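Local atomic coordinates of KLLA0E02245p (Kluyveromyces lactis, PDB entry 4GPS), a protein that removes NAD and methylguanosine caps from the 5' ends of RNAs and degrades RNA from the 5' end, using divalent metal ions. Residues A[302-315]-A[358-370]. Residues are numbered along the deposited sequence; the frame is centred on the assembly and turned at random.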
ATOM      1  N   LEU A 302      -0.261  -2.587  21.060  1.00 51.25           N
ATOM      2  CA  LEU A 302       1.013  -1.982  20.678  1.00 53.66           C
ATOM      3  C   LEU A 302       1.951  -2.862  21.498  1.00 59.30           C
ATOM      4  O   LEU A 302       1.525  -3.484  22.484  1.00 67.01           O
ATOM      5  CB  LEU A 302       1.060  -0.514  21.092  1.00 52.69           C
ATOM      6  CG  LEU A 302      -0.054   0.355  20.489  1.00 55.97           C
ATOM      7  CD1 LEU A 302      -0.020   1.725  21.142  1.00 56.09           C
ATOM      8  CD2 LEU A 302       0.119   0.479  18.982  1.00 46.23           C
ATOM      9  N   GLY A 303       3.213  -2.966  21.152  1.00 56.47           N
ATOM     10  CA  GLY A 303       3.978  -3.910  21.958  1.00 56.42           C
ATOM     11  C   GLY A 303       4.023  -5.237  21.216  1.00 52.03           C
ATOM     12  O   GLY A 303       5.057  -5.894  21.204  1.00 54.96           O
ATOM     13  N   ASN A 304       2.921  -5.628  20.580  1.00 42.96           N
ATOM     14  CA  ASN A 304       2.917  -6.853  19.785  1.00 39.75           C
ATOM     15  C   ASN A 304       3.501  -6.541  18.419  1.00 41.29           C
ATOM     16  O   ASN A 304       3.013  -5.683  17.708  1.00 45.19           O
ATOM     17  CB  ASN A 304       1.505  -7.387  19.617  1.00 35.10           C
ATOM     18  CG  ASN A 304       1.467  -8.593  18.772  1.00 44.14           C
ATOM     19  OD1 ASN A 304       1.557  -8.518  17.522  1.00 48.45           O
ATOM     20  ND2 ASN A 304       1.368  -9.754  19.428  1.00 47.10           N
ATOM     21  N   THR A 305       4.569  -7.228  18.064  1.00 45.56           N
ATOM     22  CA  THR A 305       5.248  -7.016  16.799  1.00 47.39           C
ATOM     23  C   THR A 305       4.351  -7.117  15.565  1.00 51.68           C
ATOM     24  O   THR A 305       4.462  -6.317  14.624  1.00 53.04           O
ATOM     25  CB  THR A 305       6.385  -8.020  16.678  1.00 49.80           C
ATOM     26  OG1 THR A 305       7.399  -7.669  17.616  1.00 57.02           O
ATOM     27  CG2 THR A 305       6.973  -8.031  15.295  1.00 49.48           C
ATOM     28  N   TYR A 306       3.472  -8.105  15.561  1.00 49.31           N
ATOM     29  CA  TYR A 306       2.590  -8.306  14.435  1.00 48.36           C
ATOM     30  C   TYR A 306       1.662  -7.087  14.196  1.00 47.73           C
ATOM     31  O   TYR A 306       1.398  -6.677  13.047  1.00 48.65           O
ATOM     32  CB  TYR A 306       1.799  -9.606  14.666  1.00 45.51           C
ATOM     33  CG  TYR A 306       0.679  -9.873  13.699  1.00 49.00           C
ATOM     34  CD1 TYR A 306      -0.552  -9.211  13.821  1.00 46.07           C
ATOM     35  CD2 TYR A 306       0.810 -10.850  12.709  1.00 54.94           C
ATOM     36  CE1 TYR A 306      -1.630  -9.524  12.996  1.00 52.06           C
ATOM     37  CE2 TYR A 306      -0.267 -11.179  11.867  1.00 56.44           C
ATOM     38  CZ  TYR A 306      -1.487 -10.520  12.023  1.00 60.21           C
ATOM     39  OH  TYR A 306      -2.577 -10.910  11.273  1.00 61.46           O
ATOM     40  N   HIS A 307       1.180  -6.496  15.276  1.00 44.49           N
ATOM     41  CA  HIS A 307       0.283  -5.367  15.161  1.00 41.72           C
ATOM     42  C   HIS A 307       1.015  -4.076  14.793  1.00 43.47           C
ATOM     43  O   HIS A 307       0.488  -3.242  14.053  1.00 44.04           O
ATOM     44  CB  HIS A 307      -0.494  -5.210  16.470  1.00 41.13           C
ATOM     45  CG  HIS A 307      -1.743  -6.031  16.522  1.00 37.27           C
ATOM     46  ND1 HIS A 307      -2.478  -6.206  17.674  1.00 40.12           N
ATOM     47  CD2 HIS A 307      -2.428  -6.663  15.540  1.00 40.48           C
ATOM     48  CE1 HIS A 307      -3.569  -6.903  17.396  1.00 40.80           C
ATOM     49  NE2 HIS A 307      -3.563  -7.191  16.106  1.00 36.45           N
ATOM     50  N   ARG A 308       2.239  -3.916  15.282  1.00 42.87           N
ATOM     51  CA  ARG A 308       3.011  -2.726  14.963  1.00 44.25           C
ATOM     52  C   ARG A 308       3.331  -2.756  13.477  1.00 45.39           C
ATOM     53  O   ARG A 308       3.307  -1.723  12.820  1.00 47.89           O
ATOM     54  CB  ARG A 308       4.289  -2.665  15.804  1.00 43.36           C
ATOM     55  CG  ARG A 308       4.006  -2.511  17.314  1.00 45.10           C
ATOM     56  CD  ARG A 308       3.483  -1.127  17.695  1.00 48.64           C
ATOM     57  NE  ARG A 308       4.467  -0.079  17.407  1.00 47.30           N
ATOM     58  CZ  ARG A 308       5.590   0.138  18.095  1.00 46.12           C
ATOM     59  NH1 ARG A 308       5.908  -0.608  19.143  1.00 45.79           N
ATOM     60  NH2 ARG A 308       6.420   1.095  17.703  1.00 46.46           N
ATOM     61  N   ARG A 309       3.612  -3.947  12.947  1.00 47.53           N
ATOM     62  CA  ARG A 309       3.893  -4.115  11.518  1.00 45.77           C
ATOM     63  C   ARG A 309       2.661  -3.756  10.701  1.00 43.36           C
ATOM     64  O   ARG A 309       2.760  -3.075   9.679  1.00 43.29           O
ATOM     65  CB  ARG A 309       4.246  -5.564  11.197  1.00 47.23           C
ATOM     66  CG  ARG A 309       5.687  -5.832  10.993  1.00 49.54           C
ATOM     67  CD  ARG A 309       5.971  -7.288  11.237  1.00 51.76           C
ATOM     68  NE  ARG A 309       7.369  -7.442  11.584  1.00 52.35           N
ATOM     69  CZ  ARG A 309       7.874  -8.463  12.255  1.00 52.96           C
ATOM     70  NH1 ARG A 309       7.090  -9.458  12.674  1.00 54.58           N
ATOM     71  NH2 ARG A 309       9.173  -8.484  12.495  1.00 52.84           N
ATOM     72  N   LYS A 310       1.506  -4.232  11.152  1.00 38.52           N
ATOM     73  CA  LYS A 310       0.258  -3.961  10.451  1.00 44.21           C
ATOM     74  C   LYS A 310      -0.071  -2.455  10.453  1.00 43.02           C
ATOM     75  O   LYS A 310      -0.430  -1.897   9.415  1.00 44.79           O
ATOM     76  CB  LYS A 310      -0.890  -4.784  11.070  1.00 43.02           C
ATOM     77  CG  LYS A 310      -2.228  -4.450  10.498  1.00 56.35           C
ATOM     78  CD  LYS A 310      -3.364  -5.197  11.188  1.00 71.48           C
ATOM     79  CE  LYS A 310      -3.381  -6.678  10.861  1.00 78.51           C
ATOM     80  NZ  LYS A 310      -4.539  -7.318  11.561  1.00 84.10           N
ATOM     81  N   LEU A 311       0.061  -1.808  11.609  1.00 39.27           N
ATOM     82  CA  LEU A 311      -0.198  -0.373  11.725  1.00 40.14           C
ATOM     83  C   LEU A 311       0.764   0.408  10.819  1.00 41.90           C
ATOM     84  O   LEU A 311       0.337   1.300  10.084  1.00 41.50           O
ATOM     85  CB  LEU A 311      -0.054   0.086  13.179  1.00 40.72           C
ATOM     86  CG  LEU A 311      -1.141  -0.481  14.110  1.00 41.48           C
ATOM     87  CD1 LEU A 311      -0.680  -0.350  15.532  1.00 40.13           C
ATOM     88  CD2 LEU A 311      -2.479   0.245  13.903  1.00 38.51           C
ATOM     89  N   LEU A 312       2.050   0.053  10.827  1.00 40.24           N
ATOM     90  CA  LEU A 312       3.004   0.758   9.976  1.00 39.66           C
ATOM     91  C   LEU A 312       2.656   0.553   8.500  1.00 43.02           C
ATOM     92  O   LEU A 312       2.675   1.491   7.707  1.00 46.72           O
ATOM     93  CB  LEU A 312       4.439   0.276  10.250  1.00 37.17           C
ATOM     94  CG  LEU A 312       5.559   0.844   9.365  1.00 34.84           C
ATOM     95  CD1 LEU A 312       5.647   2.367   9.604  1.00 35.89           C
ATOM     96  CD2 LEU A 312       6.904   0.128   9.643  1.00 29.40           C
ATOM     97  N   ARG A 313       2.304  -0.673   8.138  1.00 43.74           N
ATOM     98  CA  ARG A 313       1.979  -0.992   6.760  1.00 41.32           C
ATOM     99  C   ARG A 313       0.762  -0.185   6.319  1.00 39.17           C
ATOM    100  O   ARG A 313       0.714   0.361   5.220  1.00 39.34           O
ATOM    101  CB  ARG A 313       1.726  -2.501   6.649  1.00 48.32           C
ATOM    102  CG  ARG A 313       2.197  -3.112   5.343  1.00 53.06           C
ATOM    103  CD  ARG A 313       2.131  -4.639   5.332  1.00 50.98           C
ATOM    104  NE  ARG A 313       2.879  -5.147   4.180  1.00 54.62           N
ATOM    105  CZ  ARG A 313       2.428  -5.054   2.944  1.00 50.62           C
ATOM    106  NH1 ARG A 313       1.251  -4.508   2.741  1.00 58.46           N
ATOM    107  NH2 ARG A 313       3.165  -5.422   1.918  1.00 54.49           N
ATOM    108  N   MET A 314      -0.196  -0.087   7.224  1.00 38.64           N
ATOM    109  CA  MET A 314      -1.454   0.631   7.028  1.00 41.75           C
ATOM    110  C   MET A 314      -1.113   2.110   6.730  1.00 45.49           C
ATOM    111  O   MET A 314      -1.620   2.725   5.782  1.00 44.13           O
ATOM    112  CB  MET A 314      -2.238   0.529   8.336  1.00 42.51           C
ATOM    113  CG  MET A 314      -3.694   0.496   8.257  1.00 49.31           C
ATOM    114  SD  MET A 314      -4.418   0.045   9.874  1.00 49.76           S
ATOM    115  CE  MET A 314      -4.329  -1.787   9.791  1.00 46.75           C
ATOM    116  N   TRP A 315      -0.269   2.678   7.580  1.00 40.61           N
ATOM    117  CA  TRP A 315       0.160   4.038   7.406  1.00 37.77           C
ATOM    118  C   TRP A 315       0.838   4.192   6.035  1.00 39.21           C
ATOM    119  O   TRP A 315       0.507   5.117   5.300  1.00 40.28           O
ATOM    120  CB  TRP A 315       1.145   4.414   8.517  1.00 37.85           C
ATOM    121  CG  TRP A 315       1.769   5.774   8.329  1.00 33.90           C
ATOM    122  CD1 TRP A 315       1.194   6.997   8.605  1.00 34.35           C
ATOM    123  CD2 TRP A 315       3.042   6.054   7.751  1.00 31.29           C
ATOM    124  NE1 TRP A 315       2.028   8.006   8.226  1.00 33.03           N
ATOM    125  CE2 TRP A 315       3.173   7.464   7.697  1.00 34.33           C
ATOM    126  CE3 TRP A 315       4.089   5.253   7.261  1.00 32.77           C
ATOM    127  CZ2 TRP A 315       4.318   8.094   7.177  1.00 34.48           C
ATOM    128  CZ3 TRP A 315       5.229   5.882   6.738  1.00 34.78           C
ATOM    129  CH2 TRP A 315       5.328   7.288   6.703  1.00 39.51           C
ATOM    130  N   ILE A 358       5.124   5.974  22.768  1.00 64.75           N
ATOM    131  CA  ILE A 358       5.268   4.643  22.193  1.00 63.08           C
ATOM    132  C   ILE A 358       6.726   4.420  21.851  1.00 64.44           C
ATOM    133  O   ILE A 358       7.194   3.292  21.776  1.00 61.13           O
ATOM    134  CB  ILE A 358       4.409   4.463  20.906  1.00 61.72           C
ATOM    135  CG1 ILE A 358       4.421   3.000  20.464  1.00 58.53           C
ATOM    136  CG2 ILE A 358       4.957   5.309  19.767  1.00 58.88           C
ATOM    137  CD1 ILE A 358       3.341   2.674  19.479  1.00 56.18           C
ATOM    138  N   VAL A 359       7.445   5.514  21.645  1.00 67.73           N
ATOM    139  CA  VAL A 359       8.851   5.431  21.279  1.00 70.55           C
ATOM    140  C   VAL A 359       9.715   5.048  22.487  1.00 72.47           C
ATOM    141  O   VAL A 359      10.887   4.693  22.352  1.00 72.16           O
ATOM    142  CB  VAL A 359       9.289   6.768  20.656  1.00 69.04           C
ATOM    143  CG1 VAL A 359      10.282   7.484  21.554  1.00 68.95           C
ATOM    144  CG2 VAL A 359       9.826   6.527  19.269  1.00 64.10           C
ATOM    145  N   GLY A 360       9.112   5.111  23.667  1.00 74.93           N
ATOM    146  CA  GLY A 360       9.815   4.754  24.879  1.00 77.37           C
ATOM    147  C   GLY A 360      10.043   3.260  25.059  1.00 81.46           C
ATOM    148  O   GLY A 360      10.911   2.859  25.833  1.00 84.00           O
ATOM    149  N   LYS A 361       9.290   2.408  24.371  1.00 81.51           N
ATOM    150  CA  LYS A 361       9.527   0.986  24.559  1.00 83.13           C
ATOM    151  C   LYS A 361      10.638   0.451  23.662  1.00 83.97           C
ATOM    152  O   LYS A 361      10.826   0.906  22.533  1.00 80.71           O
ATOM    153  CB  LYS A 361       8.238   0.175  24.385  1.00 81.64           C
ATOM    154  CG  LYS A 361       7.682   0.095  22.999  1.00 80.97           C
ATOM    155  CD  LYS A 361       6.254  -0.416  23.058  1.00 78.77           C
ATOM    156  CE  LYS A 361       5.377   0.544  23.830  1.00 77.82           C
ATOM    157  NZ  LYS A 361       3.985   0.045  23.943  1.00 80.97           N
ATOM    158  N   PRO A 362      11.410  -0.515  24.179  1.00 86.07           N
ATOM    159  CA  PRO A 362      12.529  -1.157  23.482  1.00 85.98           C
ATOM    160  C   PRO A 362      12.061  -1.898  22.232  1.00 84.53           C
ATOM    161  O   PRO A 362      10.882  -2.226  22.112  1.00 86.50           O
ATOM    162  CB  PRO A 362      13.090  -2.094  24.548  1.00 87.13           C
ATOM    163  CG  PRO A 362      11.865  -2.485  25.314  1.00 85.96           C
ATOM    164  CD  PRO A 362      11.161  -1.165  25.479  1.00 85.18           C
ATOM    165  N   GLY A 363      12.971  -2.168  21.304  1.00 81.68           N
ATOM    166  CA  GLY A 363      12.566  -2.862  20.095  1.00 79.23           C
ATOM    167  C   GLY A 363      13.658  -2.982  19.064  1.00 76.29           C
ATOM    168  O   GLY A 363      14.538  -2.135  18.992  1.00 75.82           O
ATOM    169  N   LYS A 364      13.573  -4.025  18.246  1.00 76.48           N
ATOM    170  CA  LYS A 364      14.570  -4.307  17.218  1.00 78.02           C
ATOM    171  C   LYS A 364      14.407  -3.573  15.863  1.00 74.82           C
ATOM    172  O   LYS A 364      15.246  -2.727  15.520  1.00 83.77           O
ATOM    173  CB  LYS A 364      14.632  -5.827  16.998  1.00 83.84           C
ATOM    174  CG  LYS A 364      15.971  -6.345  16.509  1.00 91.18           C
ATOM    175  CD  LYS A 364      17.119  -5.987  17.462  1.00 94.36           C
ATOM    176  CE  LYS A 364      18.477  -6.384  16.859  1.00 96.35           C
ATOM    177  NZ  LYS A 364      19.661  -5.950  17.661  1.00 95.74           N
ATOM    178  N   PHE A 365      13.346  -3.883  15.113  1.00 60.43           N
ATOM    179  CA  PHE A 365      13.055  -3.299  13.781  1.00 51.03           C
ATOM    180  C   PHE A 365      12.879  -1.778  13.686  1.00 46.74           C
ATOM    181  O   PHE A 365      11.826  -1.282  13.271  1.00 42.42           O
ATOM    182  CB  PHE A 365      11.805  -3.979  13.190  1.00 45.51           C
ATOM    183  CG  PHE A 365      11.870  -5.441  13.264  1.00 42.04           C
ATOM    184  CD1 PHE A 365      11.526  -6.097  14.453  1.00 46.21           C
ATOM    185  CD2 PHE A 365      12.450  -6.172  12.222  1.00 44.95           C
ATOM    186  CE1 PHE A 365      11.766  -7.469  14.617  1.00 47.47           C
ATOM    187  CE2 PHE A 365      12.705  -7.542  12.360  1.00 46.26           C
ATOM    188  CZ  PHE A 365      12.364  -8.204  13.567  1.00 46.35           C
ATOM    189  N   TYR A 366      13.918  -1.050  14.059  1.00 44.00           N
ATOM    190  CA  TYR A 366      13.896   0.396  14.036  1.00 44.49           C
ATOM    191  C   TYR A 366      12.674   0.913  14.756  1.00 45.59           C
ATOM    192  O   TYR A 366      12.188   1.992  14.446  1.00 47.81           O
ATOM    193  CB  TYR A 366      13.917   0.894  12.588  1.00 43.39           C
ATOM    194  CG  TYR A 366      15.115   0.377  11.865  1.00 40.47           C
ATOM    195  CD1 TYR A 366      15.060  -0.813  11.154  1.00 42.05           C
ATOM    196  CD2 TYR A 366      16.337   1.033  11.956  1.00 45.02           C
ATOM    197  CE1 TYR A 366      16.197  -1.350  10.542  1.00 46.14           C
ATOM    198  CE2 TYR A 366      17.497   0.506  11.352  1.00 45.72           C
ATOM    199  CZ  TYR A 366      17.423  -0.684  10.645  1.00 49.46           C
ATOM    200  OH  TYR A 366      18.563  -1.214  10.048  1.00 52.54           O
ATOM    201  N   LYS A 367      12.197   0.142  15.731  1.00 46.30           N
ATOM    202  CA  LYS A 367      10.992   0.486  16.495  1.00 48.37           C
ATOM    203  C   LYS A 367       9.803   0.898  15.597  1.00 48.95           C
ATOM    204  O   LYS A 367       8.963   1.715  15.996  1.00 47.57           O
ATOM    205  CB  LYS A 367      11.293   1.587  17.503  1.00 47.81           C
ATOM    206  CG  LYS A 367      12.315   1.193  18.543  1.00 50.03           C
ATOM    207  CD  LYS A 367      12.423   2.247  19.619  1.00 57.78           C
ATOM    208  CE  LYS A 367      13.167   1.735  20.847  1.00 63.32           C
ATOM    209  NZ  LYS A 367      12.916   2.630  22.018  1.00 63.11           N
ATOM    210  N   PHE A 368       9.737   0.316  14.394  1.00 45.87           N
ATOM    211  CA  PHE A 368       8.650   0.587  13.441  1.00 44.66           C
ATOM    212  C   PHE A 368       8.319   2.089  13.350  1.00 45.87           C
ATOM    213  O   PHE A 368       7.155   2.514  13.353  1.00 43.52           O
ATOM    214  CB  PHE A 368       7.384  -0.193  13.835  1.00 42.21           C
ATOM    215  CG  PHE A 368       7.624  -1.647  14.136  1.00 45.20           C
ATOM    216  CD1 PHE A 368       7.867  -2.073  15.447  1.00 47.70           C
ATOM    217  CD2 PHE A 368       7.622  -2.594  13.112  1.00 40.77           C
ATOM    218  CE1 PHE A 368       8.106  -3.421  15.734  1.00 45.52           C
ATOM    219  CE2 PHE A 368       7.859  -3.938  13.384  1.00 45.86           C
ATOM    220  CZ  PHE A 368       8.103  -4.352  14.706  1.00 48.58           C
ATOM    221  N   ASN A 369       9.356   2.904  13.255  1.00 46.05           N
ATOM    222  CA  ASN A 369       9.151   4.335  13.176  1.00 45.10           C
ATOM    223  C   ASN A 369       8.828   4.746  11.724  1.00 43.94           C
ATOM    224  O   ASN A 369       9.646   4.534  10.824  1.00 44.46           O
ATOM    225  CB  ASN A 369      10.422   5.050  13.667  1.00 42.65           C
ATOM    226  CG  ASN A 369      10.198   6.527  13.932  1.00 45.83           C
ATOM    227  OD1 ASN A 369       9.632   7.256  13.109  1.00 46.65           O
ATOM    228  ND2 ASN A 369      10.660   6.981  15.085  1.00 50.00           N
ATOM    229  N   PRO A 370       7.651   5.360  11.489  1.00 38.42           N
ATOM    230  CA  PRO A 370       7.292   5.783  10.130  1.00 38.54           C
ATOM    231  C   PRO A 370       8.345   6.722   9.527  1.00 41.46           C
ATOM    232  O   PRO A 370       8.475   6.807   8.304  1.00 42.22           O
ATOM    233  CB  PRO A 370       5.965   6.509  10.306  1.00 36.95           C
ATOM    234  CG  PRO A 370       5.501   6.117  11.665  1.00 42.54           C
ATOM    235  CD  PRO A 370       6.704   5.883  12.480  1.00 40.02           C
TER
HETATM  236  O   HOH W   1       5.536   2.282  15.320  1.00 43.22           O
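Phe368 lays its ring against Arg308 on helix 305-319: CB of Arg308 sits over one face, 3.9 Å from the ring centroid, in a CH-pi contact. The opposite face is taken by CB of Phe365, from its own loop, while Leu312 CD2 meets the ring edge. Arg308 bends at chi2 (-72°) and chi3, which folds its guanidinium back between Ile358 CD1 on one face and Phe368 CD1 on the other. No direct hydrogen bond joins the two segments; instead a water at the guanidinium edge accepts from Arg308 NH2 (2.8 Å) and donates to Phe368 O (2.6 Å), giving this buried charge a polar link to the loop.

One turn on from Leu312, Trp315 offers the face of its six-membered ring to Pro370 CB, 3.6 Å from the centroid and only 6° off the normal. The indole NE1 is bonded to Thr79, and Ile346 and Ile353 of helix 346-353 also touch the side chain. A serine in place of Trp315 would probably leave Pro370 CB without its aromatic platform and Thr79 without the indole N-H.

Toward solvent, near exposed Gly303, the fit loosens. Lys361 reaches past Arg308 with its CD; its NZ comes to 4.1 Å from Leu302 CB and lies 5.2 Å from Arg308 NH1, two like charges not in contact. Also partly exposed but close, Arg309 NH2 stands over the face of Phe365 in a cation-pi contact, the planes 74° apart, while its NE is held by the carbonyl of Phe193.

In the RAI1-like PD-(D/E)XK nuclease region, loop 358-370, joining helix 346-353 to helix 370-393 with Asn369 as N-cap, thus packs on helix 305-319; the Trp315 side chain lies about 7 Å from that of Gln317, which probably binds substrate, as in relatives.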